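Local structure of enterotoxin-like toxin X (Staphylococcus aureus, 5U75) at residues K29-R34 / G107-E112; R48-S53 / I99-I104. The protein blocks phagocytosis and killing by human neutrophils, binding their surface glycoproteins in a sialic acid-dependent manner through a V-shaped site for sialyl Lewis X. All blocks are in the same frame, centred on the assembly; numbering follows the deposited sequence. Where two conformers were deposited one is given.

Contact 1. Residues K29-R34 / G107-E112; sequences KKLYDR and GLYMGE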
loop_
_atom_site.group_PDB
_atom_site.type_symbol
_atom_site.label_atom_id
_atom_site.label_comp_id
_atom_site.label_asym_id
_atom_site.label_seq_id
_atom_site.Cartn_x
_atom_site.Cartn_y
_atom_site.Cartn_z
ATOM N N LYS A 29 3.934 -12.876 8.718
ATOM C CA LYS A 29 2.545 -13.139 9.074
ATOM C C LYS A 29 1.922 -11.951 9.817
ATOM O O LYS A 29 0.744 -11.663 9.600
ATOM C CB LYS A 29 2.394 -14.440 9.885
ATOM N N LYS A 30 2.697 -11.273 10.662
ATOM C CA LYS A 30 2.211 -10.102 11.402
ATOM C C LYS A 30 1.828 -8.959 10.449
ATOM O O LYS A 30 0.770 -8.325 10.602
ATOM C CB LYS A 30 3.235 -9.612 12.426
ATOM N N LEU A 31 2.683 -8.703 9.466
ATOM C CA LEU A 31 2.383 -7.703 8.441
ATOM C C LEU A 31 1.207 -8.134 7.600
ATOM O O LEU A 31 0.297 -7.336 7.364
ATOM C CB LEU A 31 3.605 -7.436 7.562
ATOM C CG LEU A 31 4.717 -6.683 8.287
ATOM C CD1 LEU A 31 6.060 -6.828 7.572
ATOM C CD2 LEU A 31 4.382 -5.209 8.413
ATOM N N TYR A 32 1.186 -9.400 7.177
ATOM C CA TYR A 32 0.074 -9.899 6.401
ATOM C C TYR A 32 -1.245 -9.785 7.190
ATOM O O TYR A 32 -2.260 -9.361 6.647
ATOM C CB TYR A 32 0.283 -11.339 5.939
ATOM C CG TYR A 32 -0.884 -11.860 5.145
ATOM C CD1 TYR A 32 -1.000 -11.590 3.779
ATOM C CD2 TYR A 32 -1.916 -12.575 5.763
ATOM C CE1 TYR A 32 -2.087 -12.033 3.051
ATOM C CE2 TYR A 32 -3.005 -13.017 5.040
ATOM C CZ TYR A 32 -3.089 -12.747 3.687
ATOM O OH TYR A 32 -4.166 -13.185 2.969
ATOM N N ASP A 33 -1.225 -10.165 8.463
ATOM C CA ASP A 33 -2.470 -10.187 9.249
ATOM C C ASP A 33 -3.019 -8.788 9.482
ATOM O O ASP A 33 -4.227 -8.601 9.458
ATOM C CB ASP A 33 -2.275 -10.898 10.585
ATOM C CG ASP A 33 -2.143 -12.400 10.432
ATOM O OD1 ASP A 33 -2.606 -12.977 9.423
ATOM O OD2 ASP A 33 -1.582 -13.003 11.357
ATOM N N ARG A 34 -2.132 -7.830 9.709
ATOM C CA ARG A 34 -2.527 -6.436 9.857
ATOM C C ARG A 34 -3.084 -5.873 8.559
ATOM O O ARG A 34 -4.200 -5.357 8.516
ATOM C CB ARG A 34 -1.340 -5.587 10.302
ATOM C CG ARG A 34 -1.659 -4.101 10.301
ATOM C CD ARG A 34 -0.624 -3.262 10.979
ATOM N NE ARG A 34 -0.907 -1.832 10.799
ATOM C CZ ARG A 34 -0.387 -0.854 11.523
ATOM N NH1 ARG A 34 -0.733 0.407 11.286
ATOM N NH2 ARG A 34 0.473 -1.112 12.511
ATOM N N GLY A 107 0.577 -9.972 -4.175
ATOM C CA GLY A 107 1.455 -10.942 -3.527
ATOM C C GLY A 107 2.362 -10.430 -2.427
ATOM O O GLY A 107 3.095 -11.228 -1.837
ATOM N N LEU A 108 2.336 -9.129 -2.117
ATOM C CA LEU A 108 3.183 -8.624 -1.035
ATOM C C LEU A 108 2.803 -9.293 0.295
ATOM O O LEU A 108 1.637 -9.588 0.545
ATOM C CB LEU A 108 3.153 -7.094 -0.909
ATOM C CG LEU A 108 4.332 -6.505 -0.120
ATOM C CD1 LEU A 108 5.638 -6.576 -0.915
ATOM C CD2 LEU A 108 4.065 -5.074 0.303
ATOM N N TYR A 109 3.816 -9.590 1.097
ATOM C CA TYR A 109 3.658 -10.218 2.429
ATOM C C TYR A 109 3.115 -11.644 2.448
ATOM O O TYR A 109 2.683 -12.120 3.510
ATOM C CB TYR A 109 2.838 -9.340 3.400
ATOM C CG TYR A 109 3.368 -7.954 3.643
ATOM C CD1 TYR A 109 4.738 -7.706 3.773
ATOM C CD2 TYR A 109 2.501 -6.884 3.796
ATOM C CE1 TYR A 109 5.213 -6.439 4.013
ATOM C CE2 TYR A 109 2.972 -5.614 4.039
ATOM C CZ TYR A 109 4.323 -5.384 4.144
ATOM O OH TYR A 109 4.763 -4.118 4.390
ATOM N N MET A 110 3.160 -12.335 1.317
ATOM C CA MET A 110 2.796 -13.736 1.277
ATOM C C MET A 110 4.070 -14.552 1.389
ATOM O O MET A 110 5.152 -14.075 1.040
ATOM C CB MET A 110 2.040 -14.034 -0.007
ATOM C CG MET A 110 0.660 -13.407 0.020
ATOM S SD MET A 110 -0.288 -13.627 -1.492
ATOM C CE MET A 110 -1.945 -13.312 -0.888
ATOM N N GLY A 111 3.936 -15.773 1.890
ATOM C CA GLY A 111 5.076 -16.668 2.064
ATOM C C GLY A 111 5.837 -16.384 3.338
ATOM O O GLY A 111 5.281 -15.862 4.296
ATOM N N GLU A 112 7.127 -16.706 3.335
ATOM C CA GLU A 112 7.909 -16.794 4.566
ATOM C C GLU A 112 9.027 -15.773 4.687
ATOM O O GLU A 112 9.699 -15.754 5.711
ATOM C CB GLU A 112 8.484 -18.219 4.705
#

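Contact 2. Residues R48-S53 / I99-I104; sequences RNWVYS and IRFAHI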
loop_
_atom_site.group_PDB
_atom_site.type_symbol
_atom_site.label_atom_id
_atom_site.label_comp_id
_atom_site.label_asym_id
_atom_site.label_seq_id
_atom_site.Cartn_x
_atom_site.Cartn_y
_atom_site.Cartn_z
ATOM N N ARG A 48 -13.776 -3.787 -5.123
ATOM C CA ARG A 48 -12.332 -3.805 -5.461
ATOM C C ARG A 48 -11.693 -2.411 -5.599
ATOM O O ARG A 48 -10.641 -2.259 -6.245
ATOM C CB ARG A 48 -12.074 -4.642 -6.717
ATOM C CG ARG A 48 -12.633 -6.056 -6.608
ATOM C CD ARG A 48 -12.041 -6.969 -7.671
ATOM N NE ARG A 48 -12.573 -6.653 -8.995
ATOM C CZ ARG A 48 -13.670 -7.186 -9.547
ATOM N NH1 ARG A 48 -14.398 -8.105 -8.909
ATOM N NH2 ARG A 48 -14.048 -6.797 -10.766
ATOM N N ASN A 49 -12.287 -1.399 -4.957
ATOM C CA ASN A 49 -11.710 -0.060 -4.990
ATOM C C ASN A 49 -10.334 0.067 -4.321
ATOM O O ASN A 49 -9.620 1.010 -4.591
ATOM C CB ASN A 49 -12.649 0.954 -4.338
ATOM C CG ASN A 49 -13.738 1.412 -5.270
ATOM O OD1 ASN A 49 -13.640 1.278 -6.490
ATOM N ND2 ASN A 49 -14.780 1.965 -4.699
ATOM N N TRP A 50 -9.988 -0.848 -3.428
ATOM C CA TRP A 50 -8.631 -0.842 -2.809
ATOM C C TRP A 50 -7.667 -1.750 -3.573
ATOM O O TRP A 50 -6.599 -2.100 -3.050
ATOM C CB TRP A 50 -8.698 -1.312 -1.365
ATOM C CG TRP A 50 -9.421 -0.456 -0.385
ATOM C CD1 TRP A 50 -10.128 0.696 -0.613
ATOM C CD2 TRP A 50 -9.495 -0.699 1.018
ATOM N NE1 TRP A 50 -10.620 1.178 0.577
ATOM C CE2 TRP A 50 -10.265 0.335 1.589
ATOM C CE3 TRP A 50 -8.986 -1.706 1.853
ATOM C CZ2 TRP A 50 -10.524 0.404 2.971
ATOM C CZ3 TRP A 50 -9.252 -1.645 3.218
ATOM C CH2 TRP A 50 -10.012 -0.592 3.764
ATOM N N VAL A 51 -8.018 -2.149 -4.795
ATOM C CA VAL A 51 -7.204 -3.092 -5.572
ATOM C C VAL A 51 -6.952 -2.530 -6.976
ATOM O O VAL A 51 -5.791 -2.288 -7.383
ATOM C CB VAL A 51 -7.880 -4.499 -5.638
ATOM C CG1 VAL A 51 -7.107 -5.453 -6.542
ATOM C CG2 VAL A 51 -8.057 -5.107 -4.252
ATOM N N TYR A 52 -8.028 -2.338 -7.745
ATOM C CA TYR A 52 -7.901 -1.889 -9.135
ATOM C C TYR A 52 -9.294 -1.588 -9.709
ATOM O O TYR A 52 -10.201 -2.400 -9.589
ATOM C CB TYR A 52 -7.202 -2.947 -10.035
ATOM C CG TYR A 52 -7.046 -2.519 -11.478
ATOM C CD1 TYR A 52 -8.046 -2.799 -12.445
ATOM C CD2 TYR A 52 -5.930 -1.825 -11.895
ATOM C CE1 TYR A 52 -7.904 -2.380 -13.759
ATOM C CE2 TYR A 52 -5.789 -1.395 -13.198
ATOM C CZ TYR A 52 -6.765 -1.685 -14.131
ATOM O OH TYR A 52 -6.601 -1.242 -15.421
ATOM N N SER A 53 -9.411 -0.449 -10.364
ATOM C CA SER A 53 -10.631 -0.073 -11.049
ATOM C C SER A 53 -10.331 0.843 -12.209
ATOM O O SER A 53 -9.376 1.611 -12.153
ATOM C CB SER A 53 -11.589 0.617 -10.061
ATOM O OG SER A 53 -12.808 0.941 -10.714
ATOM N N ILE A 99 -3.124 1.362 1.062
ATOM C CA ILE A 99 -2.036 1.161 0.121
ATOM C C ILE A 99 -1.422 -0.224 0.271
ATOM O O ILE A 99 -1.256 -0.923 -0.729
ATOM C CB ILE A 99 -0.963 2.254 0.237
ATOM C CG1 ILE A 99 -1.528 3.562 -0.314
ATOM C CG2 ILE A 99 0.310 1.866 -0.522
ATOM C CD1 ILE A 99 -0.719 4.783 0.067
ATOM N N ARG A 100 -1.087 -0.633 1.486
ATOM C CA ARG A 100 -0.465 -1.957 1.659
ATOM C C ARG A 100 -1.430 -3.082 1.323
ATOM O O ARG A 100 -1.015 -4.101 0.764
ATOM C CB ARG A 100 0.143 -2.119 3.050
ATOM C CG ARG A 100 1.194 -1.086 3.355
ATOM C CD ARG A 100 2.195 -1.549 4.396
ATOM N NE ARG A 100 2.798 -0.430 5.079
ATOM C CZ ARG A 100 3.877 -0.471 5.859
ATOM N NH1 ARG A 100 4.565 -1.593 6.027
ATOM N NH2 ARG A 100 4.280 0.640 6.455
ATOM N N PHE A 101 -2.730 -2.893 1.603
ATOM C CA PHE A 101 -3.750 -3.838 1.151
ATOM C C PHE A 101 -3.697 -4.074 -0.371
ATOM O O PHE A 101 -3.728 -5.221 -0.837
ATOM C CB PHE A 101 -5.147 -3.345 1.568
ATOM C CG PHE A 101 -6.253 -4.273 1.186
ATOM C CD1 PHE A 101 -6.839 -4.207 -0.080
ATOM C CD2 PHE A 101 -6.736 -5.216 2.099
ATOM C CE1 PHE A 101 -7.881 -5.061 -0.434
ATOM C CE2 PHE A 101 -7.779 -6.063 1.748
ATOM C CZ PHE A 101 -8.354 -5.988 0.488
ATOM N N ALA A 102 -3.569 -2.985 -1.132
ATOM C CA ALA A 102 -3.421 -3.061 -2.593
ATOM C C ALA A 102 -2.158 -3.827 -3.017
ATOM O O ALA A 102 -2.184 -4.602 -3.984
ATOM C CB ALA A 102 -3.432 -1.675 -3.186
ATOM N N HIS A 103 -1.071 -3.644 -2.276
ATOM C CA HIS A 103 0.152 -4.447 -2.513
ATOM C C HIS A 103 -0.028 -5.926 -2.222
ATOM O O HIS A 103 0.404 -6.783 -3.017
ATOM C CB HIS A 103 1.339 -3.895 -1.735
ATOM C CG HIS A 103 1.861 -2.608 -2.278
ATOM N ND1 HIS A 103 2.982 -2.537 -3.075
ATOM C CD2 HIS A 103 1.407 -1.337 -2.164
ATOM C CE1 HIS A 103 3.209 -1.283 -3.406
ATOM N NE2 HIS A 103 2.267 -0.532 -2.866
ATOM N N ILE A 104 -0.677 -6.244 -1.101
ATOM C CA ILE A 104 -1.002 -7.623 -0.770
ATOM C C ILE A 104 -1.777 -8.295 -1.911
ATOM O O ILE A 104 -1.547 -9.494 -2.189
ATOM C CB ILE A 104 -1.732 -7.747 0.604
ATOM C CG1 ILE A 104 -0.741 -7.465 1.738
ATOM C CG2 ILE A 104 -2.380 -9.137 0.770
ATOM C CD1 ILE A 104 -1.359 -7.350 3.116
#

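Contact 1. Residues K29-R34 / G107-E112
Leu31, on the N-terminal helix, lies across the ring of Tyr109, which belongs to the loop after helix 92-104. Followed outward, its CB stands over the ring centre, 3.8 Å from the centroid of Tyr109 and 2° off the ring normal, a nearly ideal CH-pi contact. Because CG sits beside the backbone N (chi1 -70°), the branch runs along the ring toward its phenol end: CD1 comes to 3.7 Å from CE1 of Tyr109, and CD2 to 4.2 Å from its OH. Leucine suits the place, since its CB covers the ring centre while the two methyls reach the hydroxyl end. The opposite face of the ring carries CD2 of Leu108, 3.8 Å above the plane and toward the rim, so the phenol is held between two leucines.

Next along the helix, chi1 of 179° sets the Tyr32 ring obliquely beside the carbonyl O of Tyr109, which lies 3.5 Å from CB of Tyr32. A contact of this ring with the Met110 methyl is loose and doubtful, as Met110 adopts two conformers. Gly107 ends the preceding helix in a Schellman motif, its positive phi suiting glycine, and begins a type II turn to Met110 that directs Tyr109 toward the N-terminal helix.

The side-chain contacts are apolar, with one backbone carbonyl against Tyr32. The Tyr109 hydroxyl bonds to Ser133 O, within the inferred sialic acid-binding motif, and to Arg100 NH1 of helix 92-104. A ring packed by Leu31 and tied at its tip is consistent with a second-shell role behind the glycan site.

Contact 2. Residues R48-S53 / I99-I104
The six-membered ring of Trp50 points its edge at one face of Phe101. The planes stand at 82° with centroids 5.3 Å apart, a T-shaped pair in which CE3 of Trp50 sits 3.8 Å above the Phe101 plane, displaced toward the CG-CD1 side of the rim. Two groups lie at the edge of the phenylalanine ring, near its plane: the carbonyl O of Trp50, 3.6 Å from CD1 of Phe101, and the CG2 methyl of Val51, 3.8 Å from CE1. One short piece of loop therefore meets both a face and the rim of a single ring.

A chi1 of -178° in Phe101, with CG anti to the backbone N, carries the ring toward the loop, and there CB of Trp50 also packs against CD1. Where the backbones come nearest, Val51 opposite Ala102, the small methyl of Ala102 lets the loop settle close to the helix: its CB is 3.2 Å from the carbonyl O of Trp50, a tight fit. The loop is shaped by Arg48 O, which accepts from the N atoms of both Val51 and Tyr52.

Helix 92-104 is the helix of the beta-grasp domain, and Ala102 also touches Leu66 of strand 61-72. The loop thus packs on this helix while backbone hydrogen bonds of Asn49 with Thr84 and of Val51 with Asn82 fasten it to edge strand 75-86. The carbonyl O of Trp50 is buried with no hydrogen-bonding partner in the model. Across the contact it meets the Ala102 methyl and the edge of Phe101, whose slightly positive C-H groups probably offset part of the cost.

In the fold
From the N terminus the chain first forms helix 23-35, whose residues 29-34 later meet the loop at 107-112; contact 1 so closes a long loop with 72 residues between its segments. Within that span, contact 2 brings the loop at 48-53 against helix 92-104, the shorter closure lying wholly inside the longer. The mixed sheet of the beta-grasp domain begins between the two halves of contact 2, with strands 61-72 and 75-86. Ile104 packs on Tyr32 and Tyr109, and His103 O probably accepts from Leu108 N. Contact 1 ties the N-terminal helix to the loop leaving helix 92-104, and contact 2 ties the loop before strand 61-72 to that helix itself.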